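Local coordinates for protein dipicolinate synthase subunit B (Bacillus halodurans, PDB 3LQK) that forms one of the two kinds of subunit of dipicolinate synthase, which makes the spore compound dipicolinate, and probably binds a flavin like its family relatives, at residues 23-34 / 173-181. Sequence-based numbering, arbitrary orientation.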
loop_
_atom_site.group_PDB
_atom_site.type_symbol
_atom_site.label_atom_id
_atom_site.label_comp_id
_atom_site.label_asym_id
_atom_site.label_seq_id
_atom_site.Cartn_x
_atom_site.Cartn_y
_atom_site.Cartn_z
ATOM N N GLU A 23 -12.235 -14.236 27.577
ATOM C CA GLU A 23 -12.962 -13.023 27.207
ATOM C C GLU A 23 -13.972 -13.244 26.058
ATOM O O GLU A 23 -14.947 -12.484 25.951
ATOM C CB GLU A 23 -11.944 -11.939 26.852
ATOM C CG GLU A 23 -10.935 -12.367 25.728
ATOM C CD GLU A 23 -9.509 -11.823 25.936
ATOM O OE1 GLU A 23 -9.120 -11.507 27.104
ATOM O OE2 GLU A 23 -8.782 -11.722 24.904
ATOM N N VAL A 24 -13.812 -14.293 25.241
ATOM C CA VAL A 24 -14.764 -14.516 24.129
ATOM C C VAL A 24 -15.684 -15.718 24.323
ATOM O O VAL A 24 -16.733 -15.718 23.755
ATOM C CB VAL A 24 -14.069 -14.611 22.735
ATOM C CG1 VAL A 24 -13.328 -13.335 22.423
ATOM C CG2 VAL A 24 -13.059 -15.841 22.701
ATOM N N LEU A 25 -15.325 -16.743 25.114
ATOM C CA LEU A 25 -16.212 -17.946 25.230
ATOM C C LEU A 25 -17.608 -17.614 25.777
ATOM O O LEU A 25 -18.590 -18.183 25.333
ATOM C CB LEU A 25 -15.563 -19.055 26.076
ATOM C CG LEU A 25 -14.351 -19.703 25.343
ATOM C CD1 LEU A 25 -13.648 -20.747 26.212
ATOM C CD2 LEU A 25 -14.780 -20.278 24.003
ATOM N N PRO A 26 -17.697 -16.667 26.730
ATOM C CA PRO A 26 -19.029 -16.243 27.169
ATOM C C PRO A 26 -19.853 -15.644 26.011
ATOM O O PRO A 26 -21.114 -15.733 26.020
ATOM C CB PRO A 26 -18.734 -15.199 28.251
ATOM C CG PRO A 26 -17.344 -15.573 28.768
ATOM C CD PRO A 26 -16.631 -16.081 27.551
ATOM N N GLN A 27 -19.172 -15.044 25.028
ATOM C CA GLN A 27 -19.910 -14.493 23.872
ATOM C C GLN A 27 -20.325 -15.606 22.918
ATOM O O GLN A 27 -21.429 -15.558 22.329
ATOM C CB GLN A 27 -19.093 -13.442 23.143
ATOM C CG GLN A 27 -18.714 -12.263 23.996
ATOM C CD GLN A 27 -19.904 -11.694 24.734
ATOM O OE1 GLN A 27 -21.010 -11.541 24.177
ATOM N NE2 GLN A 27 -19.703 -11.403 25.998
HETATM N N MSE A 28 -19.469 -16.627 22.792
HETATM C CA MSE A 28 -19.867 -17.816 22.023
HETATM C C MSE A 28 -21.139 -18.447 22.635
HETATM O O MSE A 28 -22.066 -18.864 21.937
HETATM C CB MSE A 28 -18.718 -18.829 21.996
HETATM C CG MSE A 28 -18.979 -19.982 21.090
HETATM SE SE MSE A 28 -17.672 -21.421 21.167
HETATM C CE MSE A 28 -16.134 -20.455 20.450
ATOM N N GLU A 29 -21.152 -18.518 23.955
ATOM C CA GLU A 29 -22.272 -19.059 24.676
ATOM C C GLU A 29 -23.561 -18.220 24.472
ATOM O O GLU A 29 -24.629 -18.789 24.203
ATOM C CB GLU A 29 -21.901 -19.234 26.164
ATOM C CG GLU A 29 -23.159 -19.379 27.079
ATOM C CD GLU A 29 -23.878 -20.717 26.939
ATOM O OE1 GLU A 29 -23.265 -21.643 26.355
ATOM O OE2 GLU A 29 -25.055 -20.850 27.462
ATOM N N ARG A 30 -23.469 -16.891 24.524
ATOM C CA ARG A 30 -24.627 -16.046 24.198
ATOM C C ARG A 30 -25.186 -16.281 22.803
ATOM O O ARG A 30 -26.396 -16.226 22.602
ATOM C CB ARG A 30 -24.301 -14.553 24.219
ATOM C CG ARG A 30 -24.547 -13.864 25.462
ATOM C CD ARG A 30 -23.921 -12.469 25.428
ATOM N NE ARG A 30 -24.876 -11.429 25.035
ATOM C CZ ARG A 30 -24.534 -10.187 24.712
ATOM N NH1 ARG A 30 -23.235 -9.817 24.679
ATOM N NH2 ARG A 30 -25.486 -9.322 24.450
ATOM N N LEU A 31 -24.324 -16.447 21.813
ATOM C CA LEU A 31 -24.847 -16.692 20.471
ATOM C C LEU A 31 -25.669 -17.975 20.459
ATOM O O LEU A 31 -26.709 -17.994 19.858
ATOM C CB LEU A 31 -23.728 -16.777 19.429
ATOM C CG LEU A 31 -22.822 -15.582 19.197
ATOM C CD1 LEU A 31 -21.814 -15.912 18.040
ATOM C CD2 LEU A 31 -23.742 -14.388 18.899
ATOM N N VAL A 32 -25.184 -19.044 21.102
ATOM C CA VAL A 32 -25.923 -20.326 21.126
ATOM C C VAL A 32 -27.255 -20.108 21.861
ATOM O O VAL A 32 -28.301 -20.589 21.452
ATOM C CB VAL A 32 -25.078 -21.491 21.815
ATOM C CG1 VAL A 32 -25.923 -22.745 22.084
ATOM C CG2 VAL A 32 -23.880 -21.855 20.993
ATOM N N GLU A 33 -27.221 -19.335 22.924
ATOM C CA GLU A 33 -28.439 -19.033 23.695
ATOM C C GLU A 33 -29.432 -18.199 22.928
ATOM O O GLU A 33 -30.619 -18.340 23.144
ATOM C CB GLU A 33 -28.085 -18.247 24.951
ATOM C CG GLU A 33 -27.339 -19.055 25.980
ATOM C CD GLU A 33 -26.781 -18.191 27.142
ATOM O OE1 GLU A 33 -26.917 -16.912 27.179
ATOM O OE2 GLU A 33 -26.177 -18.836 28.014
ATOM N N LEU A 34 -28.946 -17.329 22.043
ATOM C CA LEU A 34 -29.787 -16.589 21.110
ATOM C C LEU A 34 -30.212 -17.402 19.836
ATOM O O LEU A 34 -30.823 -16.860 18.904
ATOM C CB LEU A 34 -29.008 -15.358 20.670
ATOM C CG LEU A 34 -28.760 -14.278 21.727
ATOM C CD1 LEU A 34 -27.641 -13.308 21.266
ATOM C CD2 LEU A 34 -30.022 -13.527 21.956
HETATM N N MSE A 173 -15.782 -7.074 23.724
HETATM C CA MSE A 173 -16.326 -8.358 23.298
HETATM C C MSE A 173 -17.810 -8.488 23.595
HETATM O O MSE A 173 -18.509 -9.218 22.881
HETATM C CB MSE A 173 -15.581 -9.506 23.968
HETATM C CG MSE A 173 -14.081 -9.649 23.518
HETATM SE SE MSE A 173 -13.926 -9.616 21.530
HETATM C CE MSE A 173 -11.993 -9.627 21.497
ATOM N N GLU A 174 -18.277 -7.794 24.627
ATOM C CA GLU A 174 -19.726 -7.752 24.903
ATOM C C GLU A 174 -20.574 -7.234 23.778
ATOM O O GLU A 174 -21.775 -7.550 23.743
ATOM C CB GLU A 174 -20.080 -6.824 26.086
ATOM C CG GLU A 174 -19.592 -7.299 27.362
ATOM C CD GLU A 174 -19.889 -6.314 28.556
ATOM O OE1 GLU A 174 -20.333 -5.135 28.349
ATOM O OE2 GLU A 174 -19.646 -6.747 29.713
ATOM N N ALA A 175 -20.011 -6.398 22.909
ATOM C CA ALA A 175 -20.710 -5.913 21.712
ATOM C C ALA A 175 -20.756 -6.902 20.549
ATOM O O ALA A 175 -21.251 -6.597 19.480
ATOM C CB ALA A 175 -20.123 -4.562 21.236
ATOM N N LEU A 176 -20.295 -8.106 20.740
ATOM C CA LEU A 176 -20.206 -9.036 19.582
ATOM C C LEU A 176 -21.559 -9.362 18.929
ATOM O O LEU A 176 -21.723 -9.160 17.707
ATOM C CB LEU A 176 -19.404 -10.263 19.991
ATOM C CG LEU A 176 -19.082 -11.439 19.072
ATOM C CD1 LEU A 176 -17.709 -12.070 19.519
ATOM C CD2 LEU A 176 -20.153 -12.473 19.158
ATOM N N PRO A 177 -22.601 -9.697 19.737
ATOM C CA PRO A 177 -23.857 -10.025 19.098
ATOM C C PRO A 177 -24.489 -8.920 18.340
ATOM O O PRO A 177 -25.028 -9.123 17.280
ATOM C CB PRO A 177 -24.761 -10.433 20.272
ATOM C CG PRO A 177 -23.790 -11.000 21.264
ATOM C CD PRO A 177 -22.634 -9.988 21.162
ATOM N N GLU A 178 -24.449 -7.745 18.897
ATOM C CA GLU A 178 -24.936 -6.566 18.209
ATOM C C GLU A 178 -24.184 -6.329 16.895
ATOM O O GLU A 178 -24.801 -5.957 15.900
ATOM C CB GLU A 178 -24.737 -5.332 19.110
ATOM C CG GLU A 178 -25.626 -5.282 20.340
ATOM C CD GLU A 178 -25.132 -6.086 21.619
ATOM O OE1 GLU A 178 -24.112 -6.831 21.566
ATOM O OE2 GLU A 178 -25.850 -5.980 22.691
ATOM N N THR A 179 -22.866 -6.524 16.897
ATOM C CA THR A 179 -22.059 -6.375 15.687
ATOM C C THR A 179 -22.471 -7.397 14.653
ATOM O O THR A 179 -22.598 -7.093 13.456
ATOM C CB THR A 179 -20.571 -6.449 16.003
ATOM O OG1 THR A 179 -20.275 -5.472 17.032
ATOM C CG2 THR A 179 -19.669 -6.199 14.774
ATOM N N ILE A 180 -22.741 -8.619 15.086
ATOM C CA ILE A 180 -23.224 -9.648 14.127
ATOM C C ILE A 180 -24.585 -9.213 13.561
ATOM O O ILE A 180 -24.806 -9.293 12.348
ATOM C CB ILE A 180 -23.318 -11.105 14.746
ATOM C CG1 ILE A 180 -21.929 -11.559 15.208
ATOM C CG2 ILE A 180 -23.878 -12.115 13.698
ATOM C CD1 ILE A 180 -21.774 -12.985 15.708
ATOM N N GLU A 181 -25.471 -8.759 14.429
ATOM C CA GLU A 181 -26.804 -8.381 13.966
ATOM C C GLU A 181 -26.757 -7.283 12.882
ATOM O O GLU A 181 -27.512 -7.341 11.882
ATOM C CB GLU A 181 -27.645 -7.898 15.110
ATOM C CG GLU A 181 -29.095 -7.722 14.779
ATOM C CD GLU A 181 -29.821 -6.688 15.686
ATOM O OE1 GLU A 181 -30.916 -6.204 15.266
ATOM O OE2 GLU A 181 -29.313 -6.346 16.804
#
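Helix 25-33 and helix 176-181 run side by side, their N-to-C directions 52° apart and their axes 10.6 Å apart at closest approach. Both lie on one face of the mainly parallel sheet of this Rossmann-like flavoprotein fold. The first follows strand 9-13; the second belongs to the last helix of the chain.

Arg-30 reaches across the solvent side of the groove. Its NH1 donates to Glu-174 O at 2.9 Å, with an N-H...O angle of 153°, and this oxygen lies near the guanidinium plane. The same NH1 also donates to Gln-27 OE1, which is tilted from that plane. These two bonds restrict the rotation of the guanidinium. The bend of Arg-30 at chi3 turns one guanidinium face onto the CG corner of the Pro-177 ring, which stands steeply to it. Pro-177 CG sits 3.6 Å above the guanidinium plane, over its centre. At the edge, NH2 makes a long salt bridge with Glu-178 OE2, and the carboxylate plane is turned 63° from the guanidinium.

Gln-27 fills the gap between the backbones, its bent chain bringing CG to 3.2 Å from Met-173 O. NE2 of Gln-27 lies against Glu-174 CA.

The contact turns apolar toward the sheet. Leu-31 CD1 and Ile-180 CD1 meet tip to tip at 3.7 Å, while Leu-176 CD2 packs across both methyls of Leu-31. Leu-176 and Ile-180 also touch Val-91 of strand 89-95. Leu-34 CD1 adds a contact with Pro-177 CB at the C-terminal end of helix 25-33. At the other end, selenomethionine Met-173 bends at chi2 and lies against Val-24, with SE 3.9 Å from Val-24 CG1.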